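Local coordinates for protein arsenical resistance operon trans-acting repressor (Bacteroides vulgatus, PDB 3KTB) that probably binds DNA as a trans-acting repressor of an arsenical resistance operon, and has a thioredoxin-like fold, at residues K5-F10 and I44-H49; D11-C16 and H49-E54; E37-Q42 and T101-D106; A75-L80 and Q89-T94. One frame throughout, in Å; residues are numbered along the deposited sequence.

Contact 1: residues K5-F10 and I44-H49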
loop_
_atom_site.group_PDB
_atom_site.type_symbol
_atom_site.label_atom_id
_atom_site.label_comp_id
_atom_site.label_asym_id
_atom_site.label_seq_id
_atom_site.Cartn_x
_atom_site.Cartn_y
_atom_site.Cartn_z
ATOM N N LYS A 5 26.503 14.319 14.755
ATOM C CA LYS A 5 25.176 14.710 14.301
ATOM C C LYS A 5 24.984 14.268 12.848
ATOM O O LYS A 5 25.946 14.228 12.087
ATOM C CB LYS A 5 25.043 16.220 14.429
ATOM C CG LYS A 5 25.324 16.696 15.855
ATOM C CD LYS A 5 25.456 18.207 15.924
ATOM C CE LYS A 5 25.323 18.727 17.359
ATOM N NZ LYS A 5 23.950 18.544 17.907
ATOM N N LYS A 6 23.761 13.910 12.467
ATOM C CA LYS A 6 23.522 13.523 11.087
ATOM C C LYS A 6 23.479 14.788 10.230
ATOM O O LYS A 6 22.858 15.782 10.610
ATOM C CB LYS A 6 22.242 12.682 10.933
ATOM C CG LYS A 6 21.877 12.338 9.460
ATOM C CD LYS A 6 20.631 11.430 9.348
ATOM C CE LYS A 6 19.698 11.800 8.170
ATOM N NZ LYS A 6 20.157 11.332 6.831
ATOM N N ILE A 7 24.178 14.758 9.098
ATOM C CA ILE A 7 24.167 15.881 8.172
ATOM C C ILE A 7 23.661 15.410 6.818
ATOM O O ILE A 7 24.154 14.417 6.268
ATOM C CB ILE A 7 25.557 16.510 8.005
ATOM C CG1 ILE A 7 26.185 16.801 9.379
ATOM C CG2 ILE A 7 25.453 17.787 7.178
ATOM C CD1 ILE A 7 27.683 16.936 9.349
ATOM N N GLU A 8 22.669 16.126 6.302
ATOM C CA GLU A 8 22.086 15.855 4.996
ATOM C C GLU A 8 21.988 17.181 4.252
ATOM O O GLU A 8 21.460 18.152 4.780
ATOM C CB GLU A 8 20.688 15.265 5.160
ATOM C CG GLU A 8 20.211 14.464 3.973
ATOM C CD GLU A 8 18.801 13.937 4.187
ATOM O OE1 GLU A 8 18.173 13.498 3.198
ATOM O OE2 GLU A 8 18.318 13.971 5.347
ATOM N N ILE A 9 22.506 17.218 3.031
ATOM C CA ILE A 9 22.599 18.457 2.276
ATOM C C ILE A 9 21.730 18.384 1.016
ATOM O O ILE A 9 21.846 17.444 0.217
ATOM C CB ILE A 9 24.063 18.744 1.865
ATOM C CG1 ILE A 9 24.901 19.111 3.091
ATOM C CG2 ILE A 9 24.118 19.852 0.826
ATOM C CD1 ILE A 9 26.390 19.158 2.821
ATOM N N PHE A 10 20.867 19.380 0.843
ATOM C CA PHE A 10 20.003 19.464 -0.337
ATOM C C PHE A 10 20.549 20.504 -1.295
ATOM O O PHE A 10 20.423 21.703 -1.058
ATOM C CB PHE A 10 18.566 19.771 0.092
ATOM C CG PHE A 10 17.955 18.663 0.893
ATOM C CD1 PHE A 10 16.965 17.854 0.348
ATOM C CD2 PHE A 10 18.426 18.381 2.171
ATOM C CE1 PHE A 10 16.431 16.801 1.068
ATOM C CE2 PHE A 10 17.895 17.336 2.901
ATOM C CZ PHE A 10 16.893 16.542 2.348
ATOM N N ILE A 44 32.077 8.302 7.875
ATOM C CA ILE A 44 30.986 9.223 8.127
ATOM C C ILE A 44 30.351 9.695 6.820
ATOM O O ILE A 44 31.009 10.319 5.992
ATOM C CB ILE A 44 31.463 10.439 8.905
ATOM C CG1 ILE A 44 31.952 10.011 10.277
ATOM C CG2 ILE A 44 30.325 11.467 9.009
ATOM C CD1 ILE A 44 32.858 11.001 10.907
ATOM N N ILE A 45 29.059 9.425 6.666
ATOM C CA ILE A 45 28.344 9.686 5.424
ATOM C C ILE A 45 27.501 10.949 5.491
ATOM O O ILE A 45 26.555 11.041 6.272
ATOM C CB ILE A 45 27.423 8.501 5.070
ATOM C CG1 ILE A 45 28.133 7.174 5.366
ATOM C CG2 ILE A 45 27.001 8.576 3.604
ATOM C CD1 ILE A 45 29.378 6.965 4.518
ATOM N N VAL A 46 27.854 11.934 4.675
ATOM C CA VAL A 46 27.013 13.111 4.501
ATOM C C VAL A 46 26.193 12.894 3.229
ATOM O O VAL A 46 26.730 12.926 2.121
ATOM C CB VAL A 46 27.863 14.390 4.364
ATOM C CG1 VAL A 46 26.967 15.597 4.200
ATOM C CG2 VAL A 46 28.741 14.553 5.582
ATOM N N THR A 47 24.900 12.639 3.389
ATOM C CA THR A 47 24.027 12.347 2.255
ATOM C C THR A 47 23.754 13.660 1.520
ATOM O O THR A 47 23.474 14.682 2.163
ATOM C CB THR A 47 22.702 11.672 2.737
ATOM O OG1 THR A 47 22.995 10.385 3.304
ATOM C CG2 THR A 47 21.726 11.495 1.587
ATOM N N ARG A 48 23.887 13.647 0.191
ATOM C CA ARG A 48 23.586 14.830 -0.626
ATOM C C ARG A 48 22.436 14.531 -1.537
ATOM O O ARG A 48 22.326 13.411 -2.059
ATOM C CB ARG A 48 24.713 15.128 -1.587
ATOM C CG ARG A 48 25.833 15.917 -1.068
ATOM C CD ARG A 48 26.764 16.175 -2.234
ATOM N NE ARG A 48 26.646 17.570 -2.593
ATOM C CZ ARG A 48 27.667 18.337 -2.926
ATOM N NH1 ARG A 48 28.887 17.809 -2.958
ATOM N NH2 ARG A 48 27.459 19.627 -3.215
ATOM N N HIS A 49 21.628 15.547 -1.808
ATOM C CA HIS A 49 20.649 15.442 -2.877
ATOM C C HIS A 49 20.795 16.576 -3.886
ATOM O O HIS A 49 21.155 17.708 -3.534
ATOM C CB HIS A 49 19.225 15.410 -2.322
ATOM C CG HIS A 49 19.034 14.404 -1.236
ATOM N ND1 HIS A 49 19.173 13.047 -1.452
ATOM C CD2 HIS A 49 18.745 14.553 0.079
ATOM C CE1 HIS A 49 18.969 12.401 -0.315
ATOM N NE2 HIS A 49 18.708 13.292 0.628
HETATM O O HOH W 1 23.336 11.949 5.910
HETATM O O HOH W 2 25.974 12.591 8.528
#
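Strands 7-11 and 47-50 are a neighbouring parallel pair in the thioredoxin-like sheet. Helix 27-41 joins them in a beta-alpha-beta unit. Glu8 pairs with Thr47, Ile9 with Arg48 and Phe10 with His49. Ile9 N donates to Thr47 O at 2.8 Å, and His49 N donates to Ile9 O at 2.8 Å. At the N-terminal end the bond from Thr47 N to Ile7 O is weak, and a water also bridges the two. A second water links Ile7 N to Ile45 O.

Glu8, Phe10 and His49 share one face. CG of Glu8 is anti to the backbone N (chi1 -157°) and the chain runs on extended. Its OE1 accepts from His49 NE2 at 2.6 Å through the anti lone pair. The oxygen lies in the imidazole plane, while the carboxylate is turned 70° from it. His49 ND1 is held by Glu54, so both ring nitrogens are gripped and the ring's rotation is fixed. His49 CD2 sits over one face of the Phe10 ring, towards its rim, 3.4 Å from CE1.

On the other face Ile7, Ile9 and Val46 form an apolar patch, and Arg48 pairs with Asp11. Val46 CG1 meets Ile7 CG2 at 4.0 Å and Ile9 CD1 at 3.9 Å. Helices 27-41 and 94-101 pack on this side through Ile36, Leu39 and Met97. Strand 78-81 flanks strand 7-11 on its far edge, and Tyr58 meets Phe10 edge-to-face.

Contact 2: residues D11-C16 and H49-E54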
loop_
_atom_site.group_PDB
_atom_site.type_symbol
_atom_site.label_atom_id
_atom_site.label_comp_id
_atom_site.label_asym_id
_atom_site.label_seq_id
_atom_site.Cartn_x
_atom_site.Cartn_y
_atom_site.Cartn_z
ATOM N N ASP A 11 21.207 20.050 -2.354
ATOM C CA ASP A 11 21.775 20.989 -3.311
ATOM C C ASP A 11 20.678 21.655 -4.142
ATOM O O ASP A 11 19.544 21.170 -4.183
ATOM C CB ASP A 11 22.745 20.273 -4.237
ATOM C CG ASP A 11 23.960 19.708 -3.492
ATOM O OD1 ASP A 11 24.699 20.487 -2.859
ATOM O OD2 ASP A 11 24.161 18.478 -3.545
ATOM N N PRO A 12 21.012 22.786 -4.789
ATOM C CA PRO A 12 20.187 23.264 -5.901
ATOM C C PRO A 12 20.177 22.225 -7.017
ATOM O O PRO A 12 20.859 21.191 -6.910
ATOM C CB PRO A 12 20.934 24.514 -6.377
ATOM C CG PRO A 12 21.675 24.990 -5.182
ATOM C CD PRO A 12 22.044 23.764 -4.401
ATOM N N ALA A 13 19.412 22.494 -8.075
ATOM C CA ALA A 13 19.491 21.690 -9.282
ATOM C C ALA A 13 20.834 21.983 -9.948
ATOM O O ALA A 13 21.159 23.140 -10.252
ATOM C CB ALA A 13 18.302 21.998 -10.244
HETATM N N MSE A 14 21.626 20.941 -10.147
HETATM C CA MSE A 14 22.933 21.095 -10.756
HETATM C C MSE A 14 23.089 20.024 -11.827
HETATM O O MSE A 14 22.401 19.002 -11.795
HETATM C CB MSE A 14 24.034 20.961 -9.696
HETATM C CG MSE A 14 23.863 21.922 -8.505
HETATM SE SE MSE A 14 25.329 21.734 -7.201
HETATM C CE MSE A 14 25.134 19.830 -6.744
ATOM N N CYS A 15 24.000 20.243 -12.762
ATOM C CA CYS A 15 24.173 19.317 -13.867
ATOM C C CYS A 15 24.925 18.037 -13.433
ATOM O O CYS A 15 24.952 17.049 -14.164
ATOM C CB CYS A 15 24.854 20.014 -15.050
ATOM S SG CYS A 15 23.733 21.230 -15.860
ATOM N N CYS A 16 25.505 18.052 -12.238
ATOM C CA CYS A 16 26.130 16.854 -11.675
ATOM C C CYS A 16 26.080 16.873 -10.153
ATOM O O CYS A 16 25.949 17.932 -9.545
ATOM C CB CYS A 16 27.580 16.691 -12.180
ATOM S SG CYS A 16 28.728 18.014 -11.655
ATOM N N HIS A 49 21.628 15.547 -1.808
ATOM C CA HIS A 49 20.649 15.442 -2.877
ATOM C C HIS A 49 20.795 16.576 -3.886
ATOM O O HIS A 49 21.155 17.708 -3.534
ATOM C CB HIS A 49 19.225 15.410 -2.322
ATOM C CG HIS A 49 19.034 14.404 -1.236
ATOM N ND1 HIS A 49 19.173 13.047 -1.452
ATOM C CD2 HIS A 49 18.745 14.553 0.079
ATOM C CE1 HIS A 49 18.969 12.401 -0.315
ATOM N NE2 HIS A 49 18.708 13.292 0.628
ATOM N N ASN A 50 20.501 16.254 -5.140
ATOM C CA ASN A 50 20.462 17.241 -6.212
ATOM C C ASN A 50 19.012 17.391 -6.723
ATOM O O ASN A 50 18.396 16.413 -7.163
ATOM C CB ASN A 50 21.414 16.785 -7.326
ATOM C CG ASN A 50 21.358 17.666 -8.554
ATOM O OD1 ASN A 50 20.709 18.718 -8.568
ATOM N ND2 ASN A 50 22.049 17.238 -9.606
ATOM N N LEU A 51 18.459 18.601 -6.659
ATOM C CA LEU A 51 17.073 18.823 -7.077
ATOM C C LEU A 51 16.777 18.285 -8.492
ATOM O O LEU A 51 15.742 17.686 -8.754
ATOM C CB LEU A 51 16.733 20.312 -7.004
ATOM C CG LEU A 51 15.332 20.702 -7.481
ATOM C CD1 LEU A 51 14.279 19.745 -6.914
ATOM C CD2 LEU A 51 15.003 22.156 -7.100
ATOM N N ARG A 52 17.696 18.505 -9.407
ATOM C CA ARG A 52 17.530 18.000 -10.756
ATOM C C ARG A 52 17.386 16.475 -10.831
ATOM O O ARG A 52 16.681 15.950 -11.689
ATOM C CB ARG A 52 18.708 18.441 -11.608
ATOM C CG ARG A 52 18.894 17.599 -12.835
ATOM C CD ARG A 52 19.809 18.286 -13.799
ATOM N NE ARG A 52 20.039 17.434 -14.947
ATOM C CZ ARG A 52 20.940 16.462 -14.980
ATOM N NH1 ARG A 52 21.706 16.221 -13.923
ATOM N NH2 ARG A 52 21.071 15.735 -16.081
ATOM N N ASP A 53 18.055 15.768 -9.932
ATOM C CA ASP A 53 18.105 14.307 -9.986
ATOM C C ASP A 53 17.068 13.629 -9.081
ATOM O O ASP A 53 16.488 12.617 -9.462
ATOM C CB ASP A 53 19.519 13.797 -9.648
ATOM C CG ASP A 53 20.536 14.107 -10.743
ATOM O OD1 ASP A 53 21.757 14.071 -10.448
ATOM O OD2 ASP A 53 20.117 14.390 -11.895
ATOM N N GLU A 54 16.851 14.164 -7.882
ATOM C CA GLU A 54 15.892 13.570 -6.959
ATOM C C GLU A 54 14.879 14.600 -6.526
ATOM O O GLU A 54 14.908 15.039 -5.386
ATOM C CB GLU A 54 16.587 13.060 -5.704
ATOM C CG GLU A 54 17.741 12.142 -5.949
ATOM C CD GLU A 54 18.709 12.137 -4.776
ATOM O OE1 GLU A 54 19.876 12.567 -4.974
ATOM O OE2 GLU A 54 18.295 11.721 -3.667
#
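The side-chain amide of Asn50 lies against the backbone of Met14 and grips it at two points. CG of Asn50 is anti to the backbone N (chi1 174°), which directs the amide to the 11-16 loop. ND2 donates to Met14 O at 2.8 Å, nearly in the amide plane but above the plane of the Met14 carbonyl. Asn50 OD1 accepts from Met14 N at 2.9 Å. The same oxygen takes Arg52 N at 3.1 Å from the opposite face, closing an Asx turn. The Arg52 chain is extended from CG to NE, and its CD comes 3.4 Å from Met14 O. Ala13 CB touches Leu51 CB at 4.0 Å and Arg52 CB at 3.8 Å. Before the turn, Asp11 N donates to His49 O at 2.6 Å. The carboxylate of Asp11 is taken by Tyr91 and Arg48.

The loop held in this way carries two disulfide cysteines. Cys16 is bonded to Cys21, and Cys15 to Cys15 of a neighbouring subunit. Arg52 also packs on that second Cys15. Its charge is probably partly offset by Asp53. The amide of Asn50 bonds both N and O of Met14, so the contact is mostly polar and fixes the backbone just before the cysteines.

Contact 3: residues E37-Q42 and T101-D106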
loop_
_atom_site.group_PDB
_atom_site.type_symbol
_atom_site.label_atom_id
_atom_site.label_comp_id
_atom_site.label_asym_id
_atom_site.label_seq_id
_atom_site.Cartn_x
_atom_site.Cartn_y
_atom_site.Cartn_z
ATOM N N GLU A 37 34.227 14.024 1.207
ATOM C CA GLU A 37 35.058 12.880 0.896
ATOM C C GLU A 37 35.969 12.537 2.092
ATOM O O GLU A 37 36.190 11.359 2.404
ATOM C CB GLU A 37 35.849 13.169 -0.386
ATOM C CG GLU A 37 36.946 12.211 -0.702
ATOM C CD GLU A 37 36.447 10.792 -0.945
ATOM O OE1 GLU A 37 35.246 10.628 -1.267
ATOM O OE2 GLU A 37 37.269 9.845 -0.811
ATOM N N SER A 38 36.489 13.547 2.781
ATOM C CA SER A 38 37.321 13.250 3.962
ATOM C C SER A 38 36.494 12.525 5.021
ATOM O O SER A 38 36.994 11.619 5.695
ATOM C CB SER A 38 37.916 14.512 4.601
ATOM O OG SER A 38 38.765 15.189 3.709
ATOM N N LEU A 39 35.242 12.951 5.190
ATOM C CA LEU A 39 34.364 12.277 6.145
ATOM C C LEU A 39 34.085 10.835 5.714
ATOM O O LEU A 39 34.130 9.928 6.548
ATOM C CB LEU A 39 33.060 13.045 6.354
ATOM C CG LEU A 39 33.347 14.411 6.976
ATOM C CD1 LEU A 39 32.176 15.367 6.821
ATOM C CD2 LEU A 39 33.742 14.223 8.432
ATOM N N LYS A 40 33.830 10.640 4.419
ATOM C CA LYS A 40 33.510 9.324 3.866
ATOM C C LYS A 40 34.631 8.356 4.219
ATOM O O LYS A 40 34.396 7.237 4.726
ATOM C CB LYS A 40 33.309 9.406 2.350
ATOM C CG LYS A 40 32.925 8.079 1.647
ATOM C CD LYS A 40 32.681 8.313 0.145
ATOM C CE LYS A 40 32.442 7.031 -0.681
ATOM N NZ LYS A 40 33.649 6.122 -0.815
ATOM N N LYS A 41 35.858 8.812 4.001
ATOM C CA LYS A 41 37.035 8.004 4.301
ATOM C C LYS A 41 37.058 7.544 5.753
ATOM O O LYS A 41 37.709 6.550 6.070
ATOM C CB LYS A 41 38.313 8.792 4.003
ATOM C CG LYS A 41 38.659 8.837 2.527
ATOM C CD LYS A 41 40.073 9.381 2.313
ATOM C CE LYS A 41 40.454 9.354 0.821
ATOM N NZ LYS A 41 39.643 10.318 -0.018
ATOM N N GLN A 42 36.383 8.281 6.640
ATOM C CA GLN A 42 36.369 7.932 8.065
ATOM C C GLN A 42 35.049 7.279 8.452
ATOM O O GLN A 42 34.689 7.193 9.618
ATOM C CB GLN A 42 36.644 9.170 8.918
ATOM C CG GLN A 42 38.046 9.686 8.706
ATOM C CD GLN A 42 38.374 10.860 9.593
ATOM O OE1 GLN A 42 38.398 11.998 9.131
ATOM N NE2 GLN A 42 38.628 10.597 10.876
ATOM N N THR A 101 30.665 17.036 13.574
ATOM C CA THR A 101 31.176 15.760 13.136
ATOM C C THR A 101 32.252 15.249 14.114
ATOM O O THR A 101 32.512 14.054 14.225
ATOM C CB THR A 101 31.707 15.978 11.708
ATOM O OG1 THR A 101 30.973 15.176 10.769
ATOM C CG2 THR A 101 33.155 15.746 11.620
ATOM N N GLY A 102 32.859 16.164 14.852
ATOM C CA GLY A 102 33.905 15.786 15.784
ATOM C C GLY A 102 35.225 15.552 15.077
ATOM O O GLY A 102 36.235 15.286 15.719
ATOM N N VAL A 103 35.224 15.649 13.748
ATOM C CA VAL A 103 36.445 15.435 12.972
ATOM C C VAL A 103 37.217 16.737 12.746
ATOM O O VAL A 103 36.624 17.757 12.384
ATOM C CB VAL A 103 36.142 14.753 11.615
ATOM C CG1 VAL A 103 37.393 14.728 10.731
ATOM C CG2 VAL A 103 35.594 13.342 11.849
ATOM N N ASN A 104 38.532 16.702 12.970
ATOM C CA ASN A 104 39.388 17.865 12.726
ATOM C C ASN A 104 39.735 17.984 11.250
ATOM O O ASN A 104 40.705 17.394 10.779
ATOM C CB ASN A 104 40.670 17.809 13.569
ATOM C CG ASN A 104 41.611 18.987 13.297
ATOM O OD1 ASN A 104 41.182 20.058 12.867
ATOM N ND2 ASN A 104 42.899 18.785 13.553
ATOM N N LEU A 105 38.933 18.760 10.529
ATOM C CA LEU A 105 39.069 18.861 9.082
ATOM C C LEU A 105 40.185 19.830 8.652
ATOM O O LEU A 105 40.538 20.763 9.383
ATOM C CB LEU A 105 37.717 19.199 8.447
ATOM C CG LEU A 105 36.678 18.080 8.654
ATOM C CD1 LEU A 105 35.257 18.618 8.684
ATOM C CD2 LEU A 105 36.809 16.921 7.624
ATOM N N ASP A 106 40.742 19.557 7.471
ATOM C CA ASP A 106 41.893 20.266 6.909
ATOM C C ASP A 106 43.222 19.767 7.455
ATOM O O ASP A 106 44.013 19.187 6.714
ATOM C CB ASP A 106 41.765 21.772 7.093
ATOM C CG ASP A 106 40.622 22.345 6.302
ATOM O OD1 ASP A 106 40.471 23.584 6.289
ATOM O OD2 ASP A 106 39.879 21.548 5.689
#
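Leu39, near the C-terminal end of helix 27-41, packs against Thr101, Val103 and Leu105 of the C-terminal tail. One methyl, CD2, makes the closest approach to each of the three. Leu39 CD2 lies 3.6 Å from Thr101 CG2, 4.0 Å from Val103 CG2 and 4.2 Å from Leu105 CD2. The leucine and threonine side chains cross obliquely. Leu39 and Thr101 are buried, and Met97 of helix 94-101 packs on Leu39 from the same chain. This is the tight part.

Outwards the contact thins. Ser38 gives only CB, 4.0 Å from Leu105 CD2, while its OG bonds back to Val34 O within the helix. Gln42 and Val103 reach toward each other tip to tip, with Gln42 OE1 3.3 Å from Val103 CG1. Gln42, Val103 and Leu105 are all partly exposed. Asn104 and Asp106 are exposed and take no part, and Asp106 is poorly ordered. Gly102, with positive phi (79°), is the first residue after helix 94-101 to leave helical angles. A side chain there would be jammed against the carbonyl O of Thr101. The tail is further held by the bond from Ser98 OG to Val103 O.

No hydrogen bond or salt bridge joins the two segments. With no directional bond across it, the contact rests on van der Waals packing of aliphatic carbons, Leu39 CD2 foremost. Gln42 OE1 merely touches Val103 on the partly exposed side.

Contact 4: residues A75-L80 and Q89-T94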
loop_
_atom_site.group_PDB
_atom_site.type_symbol
_atom_site.label_atom_id
_atom_site.label_comp_id
_atom_site.label_asym_id
_atom_site.label_seq_id
_atom_site.Cartn_x
_atom_site.Cartn_y
_atom_site.Cartn_z
ATOM N N ALA A 75 16.799 29.520 -1.773
ATOM C CA ALA A 75 17.249 29.138 -0.432
ATOM C C ALA A 75 18.145 27.886 -0.436
ATOM O O ALA A 75 18.771 27.569 0.575
ATOM C CB ALA A 75 16.046 28.928 0.503
ATOM N N LEU A 76 18.180 27.172 -1.561
ATOM C CA LEU A 76 19.072 26.033 -1.728
ATOM C C LEU A 76 20.491 26.567 -1.913
ATOM O O LEU A 76 20.676 27.580 -2.602
ATOM C CB LEU A 76 18.620 25.181 -2.917
ATOM C CG LEU A 76 17.275 24.445 -2.766
ATOM C CD1 LEU A 76 16.957 23.657 -4.022
ATOM C CD2 LEU A 76 17.250 23.519 -1.569
ATOM N N PRO A 77 21.500 25.891 -1.305
ATOM C CA PRO A 77 21.392 24.591 -0.630
ATOM C C PRO A 77 20.903 24.683 0.800
ATOM O O PRO A 77 21.249 25.615 1.512
ATOM C CB PRO A 77 22.843 24.102 -0.601
ATOM C CG PRO A 77 23.627 25.344 -0.399
ATOM C CD PRO A 77 22.870 26.432 -1.193
ATOM N N ILE A 78 20.129 23.693 1.222
ATOM C CA ILE A 78 19.698 23.588 2.596
ATOM C C ILE A 78 20.450 22.430 3.230
ATOM O O ILE A 78 20.509 21.341 2.654
ATOM C CB ILE A 78 18.198 23.262 2.674
ATOM C CG1 ILE A 78 17.347 24.414 2.129
ATOM C CG2 ILE A 78 17.795 22.927 4.092
ATOM C CD1 ILE A 78 15.873 24.064 2.009
ATOM N N THR A 79 21.012 22.660 4.413
ATOM C CA THR A 79 21.669 21.604 5.172
ATOM C C THR A 79 20.883 21.275 6.426
ATOM O O THR A 79 20.603 22.150 7.227
ATOM C CB THR A 79 23.047 22.033 5.594
ATOM O OG1 THR A 79 23.787 22.376 4.423
ATOM C CG2 THR A 79 23.755 20.891 6.311
ATOM N N LEU A 80 20.518 20.009 6.589
ATOM C CA LEU A 80 19.845 19.580 7.807
ATOM C C LEU A 80 20.892 18.963 8.716
ATOM O O LEU A 80 21.760 18.223 8.259
ATOM C CB LEU A 80 18.753 18.550 7.515
ATOM C CG LEU A 80 17.675 18.900 6.491
ATOM C CD1 LEU A 80 16.715 17.723 6.340
ATOM C CD2 LEU A 80 16.934 20.175 6.880
ATOM N N GLN A 89 21.034 28.960 1.744
ATOM C CA GLN A 89 21.654 29.809 0.719
ATOM C C GLN A 89 23.116 29.453 0.427
ATOM O O GLN A 89 23.562 29.552 -0.717
ATOM C CB GLN A 89 21.485 31.310 1.031
ATOM C CG GLN A 89 22.461 31.883 2.066
ATOM C CD GLN A 89 22.122 33.310 2.487
ATOM O OE1 GLN A 89 22.886 33.948 3.218
ATOM N NE2 GLN A 89 20.975 33.816 2.030
ATOM N N THR A 90 23.840 29.028 1.466
ATOM C CA THR A 90 25.273 28.751 1.388
ATOM C C THR A 90 25.607 27.383 1.991
ATOM O O THR A 90 24.846 26.846 2.811
ATOM C CB THR A 90 26.093 29.817 2.154
ATOM O OG1 THR A 90 25.732 29.784 3.539
ATOM C CG2 THR A 90 25.836 31.220 1.601
ATOM N N TYR A 91 26.752 26.825 1.602
ATOM C CA TYR A 91 27.189 25.549 2.173
ATOM C C TYR A 91 27.811 25.775 3.531
ATOM O O TYR A 91 28.519 26.761 3.718
ATOM C CB TYR A 91 28.186 24.835 1.249
ATOM C CG TYR A 91 27.508 24.342 0.001
ATOM C CD1 TYR A 91 26.731 23.191 0.038
ATOM C CD2 TYR A 91 27.601 25.039 -1.198
ATOM C CE1 TYR A 91 26.084 22.728 -1.083
ATOM C CE2 TYR A 91 26.938 24.587 -2.329
ATOM C CZ TYR A 91 26.181 23.424 -2.256
ATOM O OH TYR A 91 25.509 22.929 -3.343
ATOM N N PRO A 92 27.560 24.851 4.475
ATOM C CA PRO A 92 28.139 24.925 5.815
ATOM C C PRO A 92 29.636 25.155 5.750
ATOM O O PRO A 92 30.322 24.560 4.931
ATOM C CB PRO A 92 27.867 23.528 6.388
ATOM C CG PRO A 92 26.649 23.084 5.694
ATOM C CD PRO A 92 26.788 23.609 4.288
ATOM N N THR A 93 30.137 26.013 6.624
ATOM C CA THR A 93 31.568 26.202 6.754
ATOM C C THR A 93 32.246 24.933 7.244
ATOM O O THR A 93 31.624 24.065 7.875
ATOM C CB THR A 93 31.883 27.306 7.780
ATOM O OG1 THR A 93 31.437 26.891 9.080
ATOM C CG2 THR A 93 31.191 28.595 7.386
ATOM N N THR A 94 33.544 24.847 6.976
ATOM C CA THR A 94 34.335 23.742 7.470
ATOM C C THR A 94 34.348 23.700 9.006
ATOM O O THR A 94 34.347 22.616 9.605
ATOM C CB THR A 94 35.755 23.739 6.854
ATOM O OG1 THR A 94 35.643 23.781 5.422
ATOM C CG2 THR A 94 36.526 22.456 7.251
HETATM O O HOH W 3 23.237 24.737 3.481
#
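Ala75 O accepts a hydrogen bond from Gln89 N at 2.9 Å, where the chain enters strand 78-81 of the thioredoxin-like sheet. Gln89 follows strand 84-87, the hairpin partner of 78-81, so this bond ties the approach to one strand to the exit from the other. Leu76 turns away from the 89-94 loop and packs on Leu68 of helix 62-69 and on Pro12.

Pro77 follows a cis peptide bond, and a cis-proline leading into this strand is a hallmark of the thioredoxin fold. Its ring points into the 89-94 loop. Pro77 CD lies 3.2 Å from Gln89 O. Pro77 CG stands over the centre of the Tyr91 ring, 3.6 Å from the centroid and 10° off the ring normal. This is a CH-pi contact, and the two side chains cross at about a right angle. Pro77 CB reaches Tyr91 CE1 at 3.6 Å. The hydroxyl of Tyr91 has Asp11 as its outside partner, which holds the far end of the ring. Helix 27-41 adds Leu29 and Ile32 to the packing around Tyr91.

Ile78 faces away, towards Phe67 and Leu68. Thr79 points back to the loop. Thr79 OG1 is 3.2 Å from Pro92 CG, and its CG2 packs on the same atom. Just beyond Pro92, Thr93 is the N-cap of helix 94-101. A water bridges strand and loop: it lies 2.9 Å from Pro77 O, 2.7 Å from Thr90 O and 2.6 Å from Thr79 OG1.

Overall arrangement
All four contacts belong to one thioredoxin-like domain with strand order 47-50, 7-11, 78-81, 84-87. Contact 1 pairs the adjacent parallel strands. Contact 2 continues from their C-terminal ends into the cysteine loop and shares His49 with contact 1. Contact 4 lies about 11 Å from contact 1, centre to centre, and joins the sheet through strand 78-81. Asp11 of contact 2 ties to contacts 1 and 4. Contact 3 is about 23 Å from contact 2, centre to centre, on the opposite side of the chain's centre. Contacts 1, 2 and 3 interlace along the sequence; contact 4 is nested within contact 3. The disulfide loop thus sits at one end and the C-terminal tail at the other.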